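Local coordinates for protein 6-aminohexanoate-cyclic-dimer hydrolase (Arthrobacter sp., PDB 3A2Q) that hydrolyses the cyclic dimer of 6-aminohexanoic acid, a by-product of nylon-6 manufacture, opening the ring to give the linear dimer, at residues K188-R193 and C239-S244; A423-F428 and G450-A455; G432-S437 and G458-L463. The protein carries 1 engineered substitution. All coordinates share one frame; numbering follows the deposited sequence.

Contact 1 (K188-R193 and C239-S244)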
loop_
_atom_site.group_PDB
_atom_site.type_symbol
_atom_site.label_atom_id
_atom_site.label_comp_id
_atom_site.label_asym_id
_atom_site.label_seq_id
_atom_site.Cartn_x
_atom_site.Cartn_y
_atom_site.Cartn_z
ATOM N N LYS A 188 5.368 3.247 0.464
ATOM C CA LYS A 188 6.001 2.076 -0.133
ATOM C C LYS A 188 7.474 2.413 0.118
ATOM O O LYS A 188 8.047 3.284 -0.549
ATOM C CB LYS A 188 5.796 1.989 -1.646
ATOM C CG LYS A 188 6.508 0.766 -2.246
ATOM C CD LYS A 188 6.744 0.890 -3.751
ATOM C CE LYS A 188 7.850 1.878 -4.079
ATOM N NZ LYS A 188 9.177 1.448 -3.542
ATOM N N PRO A 189 8.105 1.750 1.094
ATOM C CA PRO A 189 9.513 2.057 1.361
ATOM C C PRO A 189 10.447 1.581 0.262
ATOM O O PRO A 189 10.020 1.042 -0.759
ATOM C CB PRO A 189 9.782 1.341 2.686
ATOM C CG PRO A 189 8.832 0.187 2.650
ATOM C CD PRO A 189 7.575 0.765 2.050
ATOM N N THR A 190 11.733 1.811 0.481
ATOM C CA THR A 190 12.763 1.381 -0.451
ATOM C C THR A 190 12.688 -0.137 -0.545
ATOM O O THR A 190 12.388 -0.804 0.442
ATOM C CB THR A 190 14.152 1.755 0.089
ATOM O OG1 THR A 190 14.253 3.184 0.155
ATOM C CG2 THR A 190 15.251 1.186 -0.803
ATOM N N ARG A 191 12.964 -0.678 -1.723
ATOM C CA ARG A 191 12.950 -2.126 -1.905
ATOM C C ARG A 191 13.917 -2.742 -0.890
ATOM O O ARG A 191 15.034 -2.259 -0.724
ATOM C CB ARG A 191 13.398 -2.470 -3.333
ATOM C CG ARG A 191 13.657 -3.955 -3.590
ATOM C CD ARG A 191 14.136 -4.162 -5.021
ATOM N NE ARG A 191 13.078 -3.878 -5.987
ATOM C CZ ARG A 191 13.263 -3.283 -7.160
ATOM N NH1 ARG A 191 14.476 -2.888 -7.534
ATOM N NH2 ARG A 191 12.230 -3.091 -7.969
ATOM N N GLY A 192 13.479 -3.797 -0.210
ATOM C CA GLY A 192 14.333 -4.455 0.761
ATOM C C GLY A 192 14.344 -3.832 2.143
ATOM O O GLY A 192 15.166 -4.211 2.983
ATOM N N ARG A 193 13.454 -2.872 2.389
ATOM C CA ARG A 193 13.391 -2.228 3.699
ATOM C C ARG A 193 12.640 -3.112 4.690
ATOM O O ARG A 193 13.105 -3.343 5.807
ATOM C CB ARG A 193 12.679 -0.872 3.602
ATOM C CG ARG A 193 12.572 -0.115 4.930
ATOM C CD ARG A 193 13.937 0.378 5.415
ATOM N NE ARG A 193 14.506 1.382 4.518
ATOM C CZ ARG A 193 15.794 1.714 4.490
ATOM N NH1 ARG A 193 16.653 1.121 5.310
ATOM N NH2 ARG A 193 16.228 2.628 3.630
ATOM N N CYS A 239 17.742 -5.729 -0.012
ATOM C CA CYS A 239 18.135 -5.027 1.194
ATOM C C CYS A 239 18.250 -3.542 0.860
ATOM O O CYS A 239 18.568 -3.176 -0.275
ATOM C CB CYS A 239 19.474 -5.575 1.693
ATOM S SG CYS A 239 19.878 -5.150 3.398
ATOM N N ALA A 240 17.968 -2.687 1.834
ATOM C CA ALA A 240 18.040 -1.250 1.612
ATOM C C ALA A 240 19.176 -0.653 2.436
ATOM O O ALA A 240 19.604 -1.248 3.420
ATOM C CB ALA A 240 16.712 -0.600 2.001
ATOM N N PRO A 241 19.691 0.519 2.026
ATOM C CA PRO A 241 20.778 1.212 2.728
ATOM C C PRO A 241 20.342 1.512 4.163
ATOM O O PRO A 241 19.193 1.870 4.401
ATOM C CB PRO A 241 20.968 2.484 1.906
ATOM C CG PRO A 241 20.542 2.063 0.524
ATOM C CD PRO A 241 19.322 1.235 0.793
ATOM N N THR A 242 21.268 1.370 5.104
ATOM C CA THR A 242 20.993 1.590 6.519
ATOM C C THR A 242 20.999 3.063 6.917
ATOM O O THR A 242 21.869 3.827 6.492
ATOM C CB THR A 242 22.038 0.864 7.389
ATOM O OG1 THR A 242 22.101 -0.516 7.014
ATOM C CG2 THR A 242 21.669 0.963 8.862
ATOM N N ALA A 243 20.029 3.452 7.739
ATOM C CA ALA A 243 19.942 4.824 8.221
ATOM C C ALA A 243 20.842 4.921 9.447
ATOM O O ALA A 243 21.023 3.941 10.167
ATOM C CB ALA A 243 18.504 5.166 8.598
ATOM N N SER A 244 21.396 6.101 9.688
ATOM C CA SER A 244 22.288 6.302 10.822
ATOM C C SER A 244 21.540 6.495 12.136
ATOM O O SER A 244 22.088 6.262 13.215
ATOM C CB SER A 244 23.178 7.518 10.562
ATOM O OG SER A 244 22.387 8.664 10.295
#
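Arg193 reaches across to Ala240 and Pro241, tying two irregular loops of the amidase fold together. Its CB starts 4.3 Å from Ala240 CB. CG lies anti to the backbone N (chi1 -180°), and bends at the next two torsions curl the chain back toward the other loop, so that CG and CD pass without close contact before Arg193 NE comes to 3.9 Å from Ala240 CB. NE also forms a salt bridge with Glu460. Beyond it the flat guanidinium takes the methyl over one face, Ala240 CB standing over the centre, 3.5 Å from Arg193 CZ. At the edge, close to the plane, Arg193 NH1 donates to Pro241 O at 2.8 Å, with an angle of 153° at the hydrogen; NH2 adds a weak bond to the same oxygen. An alanine suits this place because its single methyl can lie against the guanidinium; Ala240 CB also touches Thr190 CG2 at 3.6 Å. OG1 of Thr190 turns instead to Glu460.

Thr190 to Arg193 form a type II beta turn, closed by Arg193 N to Thr190 O at 3.0 Å. Gly192 is required in it: with phi at 84°, a CB would jam against the preceding carbonyl and clash with Cys239 N.

In the fold, 188-193 runs out of strand 185-188 toward helix 202-207; the Arg191 guanidinium bonds to Gly208 O through NE and to Val430 O through NH2, while its backbone pairs with Gly432. Residues 239-244 form an outer layer on this turn, in the chain between helices 219-229 and 247-250.

Contact 2 (A423-F428 and G450-A455)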
loop_
_atom_site.group_PDB
_atom_site.type_symbol
_atom_site.label_atom_id
_atom_site.label_comp_id
_atom_site.label_asym_id
_atom_site.label_seq_id
_atom_site.Cartn_x
_atom_site.Cartn_y
_atom_site.Cartn_z
ATOM N N ALA A 423 -0.620 4.373 -13.087
ATOM C CA ALA A 423 0.413 4.890 -13.988
ATOM C C ALA A 423 1.511 5.716 -13.312
ATOM O O ALA A 423 2.666 5.664 -13.730
ATOM C CB ALA A 423 -0.230 5.699 -15.116
ATOM N N PHE A 424 1.158 6.478 -12.279
ATOM C CA PHE A 424 2.146 7.301 -11.574
ATOM C C PHE A 424 2.772 6.615 -10.349
ATOM O O PHE A 424 3.636 7.195 -9.683
ATOM C CB PHE A 424 1.515 8.625 -11.134
ATOM C CG PHE A 424 1.406 9.657 -12.230
ATOM C CD1 PHE A 424 1.507 9.297 -13.574
ATOM C CD2 PHE A 424 1.159 10.989 -11.914
ATOM C CE1 PHE A 424 1.360 10.248 -14.584
ATOM C CE2 PHE A 424 1.012 11.948 -12.916
ATOM C CZ PHE A 424 1.113 11.575 -14.255
ATOM N N THR A 425 2.351 5.390 -10.043
ATOM C CA THR A 425 2.922 4.693 -8.894
ATOM C C THR A 425 3.819 3.524 -9.300
ATOM O O THR A 425 4.861 3.287 -8.687
ATOM C CB THR A 425 1.825 4.154 -7.938
ATOM O OG1 THR A 425 0.807 3.492 -8.696
ATOM C CG2 THR A 425 1.206 5.287 -7.122
ATOM N N VAL A 426 3.431 2.808 -10.348
ATOM C CA VAL A 426 4.195 1.641 -10.779
ATOM C C VAL A 426 5.666 1.872 -11.167
ATOM O O VAL A 426 6.503 0.992 -10.956
ATOM C CB VAL A 426 3.449 0.888 -11.923
ATOM C CG1 VAL A 426 3.546 1.650 -13.219
ATOM C CG2 VAL A 426 4.008 -0.511 -12.070
ATOM N N PRO A 427 6.013 3.051 -11.717
ATOM C CA PRO A 427 7.427 3.226 -12.068
ATOM C C PRO A 427 8.366 3.056 -10.872
ATOM O O PRO A 427 9.502 2.615 -11.024
ATOM C CB PRO A 427 7.477 4.650 -12.623
ATOM C CG PRO A 427 6.096 4.895 -13.113
ATOM C CD PRO A 427 5.240 4.260 -12.048
ATOM N N PHE A 428 7.888 3.402 -9.682
ATOM C CA PHE A 428 8.720 3.318 -8.491
ATOM C C PHE A 428 8.769 1.946 -7.843
ATOM O O PHE A 428 9.595 1.702 -6.963
ATOM C CB PHE A 428 8.294 4.432 -7.540
ATOM C CG PHE A 428 8.261 5.764 -8.224
ATOM C CD1 PHE A 428 9.447 6.331 -8.697
ATOM C CD2 PHE A 428 7.052 6.352 -8.578
ATOM C CE1 PHE A 428 9.427 7.453 -9.521
ATOM C CE2 PHE A 428 7.022 7.477 -9.404
ATOM C CZ PHE A 428 8.213 8.027 -9.879
ATOM N N GLY A 450 -4.506 12.142 -3.283
ATOM C CA GLY A 450 -3.185 12.095 -2.685
ATOM C C GLY A 450 -2.098 12.765 -3.507
ATOM O O GLY A 450 -2.199 12.878 -4.732
ATOM N N VAL A 451 -1.066 13.244 -2.817
ATOM C CA VAL A 451 0.082 13.855 -3.473
ATOM C C VAL A 451 1.253 12.920 -3.159
ATOM O O VAL A 451 1.461 12.535 -2.000
ATOM C CB VAL A 451 0.359 15.277 -2.935
ATOM C CG1 VAL A 451 1.636 15.825 -3.549
ATOM C CG2 VAL A 451 -0.813 16.190 -3.288
ATOM N N GLN A 452 1.991 12.538 -4.194
ATOM C CA GLN A 452 3.100 11.601 -4.043
ATOM C C GLN A 452 4.465 12.281 -4.038
ATOM O O GLN A 452 4.712 13.216 -4.801
ATOM C CB GLN A 452 3.053 10.555 -5.171
ATOM C CG GLN A 452 3.987 9.360 -4.955
ATOM C CD GLN A 452 3.908 8.295 -6.047
ATOM O OE1 GLN A 452 4.361 7.169 -5.850
ATOM N NE2 GLN A 452 3.345 8.651 -7.203
ATOM N N ILE A 453 5.346 11.795 -3.172
ATOM C CA ILE A 453 6.701 12.324 -3.076
ATOM C C ILE A 453 7.626 11.115 -3.205
ATOM O O ILE A 453 7.408 10.097 -2.549
ATOM C CB ILE A 453 6.967 12.991 -1.706
ATOM C CG1 ILE A 453 5.785 13.873 -1.302
ATOM C CG2 ILE A 453 8.240 13.816 -1.778
ATOM C CD1 ILE A 453 5.469 14.963 -2.277
ATOM N N VAL A 454 8.647 11.233 -4.049
ATOM C CA VAL A 454 9.598 10.147 -4.274
ATOM C C VAL A 454 11.028 10.628 -4.014
ATOM O O VAL A 454 11.450 11.633 -4.577
ATOM C CB VAL A 454 9.542 9.652 -5.738
ATOM C CG1 VAL A 454 10.409 8.407 -5.896
ATOM C CG2 VAL A 454 8.093 9.374 -6.148
ATOM N N ALA A 455 11.762 9.898 -3.181
ATOM C CA ALA A 455 13.145 10.245 -2.863
ATOM C C ALA A 455 14.097 9.210 -3.459
ATOM O O ALA A 455 13.663 8.191 -3.997
ATOM C CB ALA A 455 13.331 10.324 -1.353
#
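Phe428 and Val454 form the compact end of a buried helix-on-sheet contact in the alpha/beta amidase fold, where the start of helix 427-431 packs on strand 448-455. Val454 CG2 stands over the ring centre in a CH-pi contact, 3.8 Å from the centroid and only 6° off the normal. Its CG1, anti to the backbone N, reaches Phe428 CD1 at 3.6 Å. Pro427 CB lies over the opposite face, so the ring is sandwiched; a flat aromatic suits this slot, and a branched valine can bring two methyls to it.

The other end is looser, though equally buried. Gln452 extends its chain from the strand, and the Thr425 side chain crosses it at about a right angle, with Thr425 CG2 3.9 Å from Gln452 OE1. That oxygen accepts from Arg176 NH1, which also holds Thr425 O. Thr425 OG1 bonds to Ala172 O, in the wall of the ligand pocket. The Thr425 side chain is about 8 Å from that of Ala174, an engineered residue at the probable acyl-ester position.

A glutamine serves here because its amide can both accept and donate: Gln452 NE2 donates one N-H to Phe424 O at 2.9 Å, from above the carbonyl plane.

Contact 3 (G432-S437 and G458-L463)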
loop_
_atom_site.group_PDB
_atom_site.type_symbol
_atom_site.label_atom_id
_atom_site.label_comp_id
_atom_site.label_asym_id
_atom_site.label_seq_id
_atom_site.Cartn_x
_atom_site.Cartn_y
_atom_site.Cartn_z
ATOM N N GLY A 432 12.314 0.793 -7.222
ATOM C CA GLY A 432 12.530 0.436 -5.830
ATOM C C GLY A 432 12.704 1.629 -4.901
ATOM O O GLY A 432 13.015 1.456 -3.723
ATOM N N GLN A 433 12.502 2.838 -5.418
ATOM C CA GLN A 433 12.651 4.041 -4.604
ATOM C C GLN A 433 11.514 4.240 -3.621
ATOM O O GLN A 433 10.373 3.869 -3.891
ATOM C CB GLN A 433 12.753 5.271 -5.496
ATOM C CG GLN A 433 13.998 5.298 -6.342
ATOM C CD GLN A 433 13.864 6.245 -7.509
ATOM O OE1 GLN A 433 13.063 6.019 -8.412
ATOM N NE2 GLN A 433 14.643 7.313 -7.496
ATOM N N PRO A 434 11.812 4.839 -2.460
ATOM C CA PRO A 434 10.784 5.075 -1.446
ATOM C C PRO A 434 9.814 6.134 -1.972
ATOM O O PRO A 434 10.230 7.161 -2.517
ATOM C CB PRO A 434 11.591 5.544 -0.237
ATOM C CG PRO A 434 12.742 6.269 -0.873
ATOM C CD PRO A 434 13.118 5.380 -2.036
ATOM N N ALA A 435 8.519 5.882 -1.818
ATOM C CA ALA A 435 7.509 6.809 -2.316
ATOM C C ALA A 435 6.340 6.834 -1.357
ATOM O O ALA A 435 5.817 5.787 -0.971
ATOM C CB ALA A 435 7.037 6.376 -3.705
ATOM N N ILE A 436 5.916 8.033 -0.985
ATOM C CA ILE A 436 4.827 8.168 -0.034
ATOM C C ILE A 436 3.679 8.999 -0.592
ATOM O O ILE A 436 3.894 9.950 -1.347
ATOM C CB ILE A 436 5.356 8.814 1.280
ATOM C CG1 ILE A 436 4.317 8.708 2.397
ATOM C CG2 ILE A 436 5.716 10.278 1.030
ATOM C CD1 ILE A 436 4.878 9.067 3.759
ATOM N N SER A 437 2.455 8.610 -0.249
ATOM C CA SER A 437 1.279 9.363 -0.678
ATOM C C SER A 437 0.761 10.088 0.561
ATOM O O SER A 437 0.536 9.457 1.591
ATOM C CB SER A 437 0.188 8.431 -1.209
ATOM O OG SER A 437 -0.932 9.185 -1.644
ATOM N N GLY A 458 16.660 4.357 -0.827
ATOM C CA GLY A 458 17.093 4.327 0.559
ATOM C C GLY A 458 16.977 5.601 1.382
ATOM O O GLY A 458 17.324 5.597 2.562
ATOM N N ARG A 459 16.471 6.676 0.795
ATOM C CA ARG A 459 16.370 7.936 1.527
ATOM C C ARG A 459 15.027 8.268 2.186
ATOM O O ARG A 459 14.504 9.376 2.023
ATOM C CB ARG A 459 16.786 9.099 0.624
ATOM C CG ARG A 459 18.204 9.009 0.079
ATOM C CD ARG A 459 19.204 8.743 1.191
ATOM N NE ARG A 459 19.181 9.758 2.240
ATOM C CZ ARG A 459 19.772 10.946 2.153
ATOM N NH1 ARG A 459 20.439 11.286 1.059
ATOM N NH2 ARG A 459 19.711 11.790 3.174
ATOM N N GLU A 460 14.481 7.320 2.940
ATOM C CA GLU A 460 13.228 7.558 3.646
ATOM C C GLU A 460 13.433 8.692 4.647
ATOM O O GLU A 460 12.494 9.402 4.993
ATOM C CB GLU A 460 12.773 6.303 4.395
ATOM C CG GLU A 460 12.068 5.281 3.524
ATOM C CD GLU A 460 13.003 4.239 2.957
ATOM O OE1 GLU A 460 14.095 4.607 2.484
ATOM O OE2 GLU A 460 12.633 3.049 2.980
ATOM N N ASP A 461 14.667 8.864 5.115
ATOM C CA ASP A 461 14.940 9.929 6.072
ATOM C C ASP A 461 14.563 11.293 5.492
ATOM O O ASP A 461 13.858 12.067 6.140
ATOM C CB ASP A 461 16.414 9.899 6.511
ATOM C CG ASP A 461 17.380 10.073 5.355
ATOM O OD1 ASP A 461 17.250 9.350 4.345
ATOM O OD2 ASP A 461 18.283 10.930 5.462
ATOM N N LEU A 462 15.016 11.584 4.274
ATOM C CA LEU A 462 14.697 12.853 3.625
ATOM C C LEU A 462 13.212 12.903 3.299
ATOM O O LEU A 462 12.549 13.930 3.487
ATOM C CB LEU A 462 15.482 13.014 2.323
ATOM C CG LEU A 462 16.993 13.220 2.396
ATOM C CD1 LEU A 462 17.537 13.376 0.977
ATOM C CD2 LEU A 462 17.309 14.460 3.229
ATOM N N LEU A 463 12.693 11.782 2.817
ATOM C CA LEU A 463 11.285 11.705 2.452
ATOM C C LEU A 463 10.366 12.033 3.626
ATOM O O LEU A 463 9.453 12.842 3.489
ATOM C CB LEU A 463 10.960 10.310 1.916
ATOM C CG LEU A 463 9.546 10.102 1.372
ATOM C CD1 LEU A 463 9.303 11.022 0.176
ATOM C CD2 LEU A 463 9.382 8.652 0.975
#
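Pro434 and Glu460 bring the two backbones closest, their CA atoms 6.2 Å apart. Segment 432-437 leaves helix 427-431 through Gly432, whose phi of 83° would press any CB against the preceding carbonyl, and straightens into strand 435-442. Segment 458-463 turns at Gly458, also with positive phi, and enters helix 460-473 with Arg459 at the N-cap position; Leu463 N bonds to Arg459 O within the first turn.

No hydrogen bond crosses between the segments, and the side chains meet by apolar contact. The Pro434 ring fits this place because it is compact and brings only carbon to its neighbours: CD rests 3.9 Å from Gly458 N, while CB touches Glu460 CD at 3.7 Å. A bend at chi2 (93°) sets Glu460 CD beside the Pro434 ring; from there OE1 bonds to Thr190 OG1 and OE2 forms a salt bridge with Arg193. Both oxygens of this buried acid are thereby satisfied, which probably helps it stay ionised. An alanine in place of Glu460 would probably leave Arg193 NE without its carboxylate mate, deprive Thr190 OG1 of one partner and open a gap beside Pro434 CB.

Leu463, with CG anti to the backbone N (chi1 -175°), forks toward the strand: CD1 meets Ile436 CG2 at 3.8 Å, and CD2 lies 3.9 Å from Pro434 O. On the outer side of the helix, Arg459 grips Asp461 side-on, NE to OD1 and NH2 to OD2, the latter at 2.8 Å.

Helix 460-473 thus lies against the central sheet, with Leu463 also touching Ile453 of strand 448-455 and Leu187 of strand 185-188, the two strands flanking 435-442.

Along the chain contact 1 closes first; contacts 2 and 3 follow and interlock, their segments alternating from 423-428 to 458-463. Strands 435-442 and 448-455 are successive and adjacent in the large mixed sheet, so contact 2 and contact 3, with centres about 10 Å apart, are joined by probable backbone bonds between these strands, Ile453 to Ile436 and Ala455 to Pro434. Contact 1 lies about 9 Å from contact 3, centre to centre, and about 17 Å from contact 2. Lys188 and Thr190 couple it to contact 3 through Gln433 and Glu460. Contact 2 lies nearest the bound 6-aminohexanoic acid, about 8 Å from the Thr425 side chain, while contact 1 fixes the loop after strand 185-188.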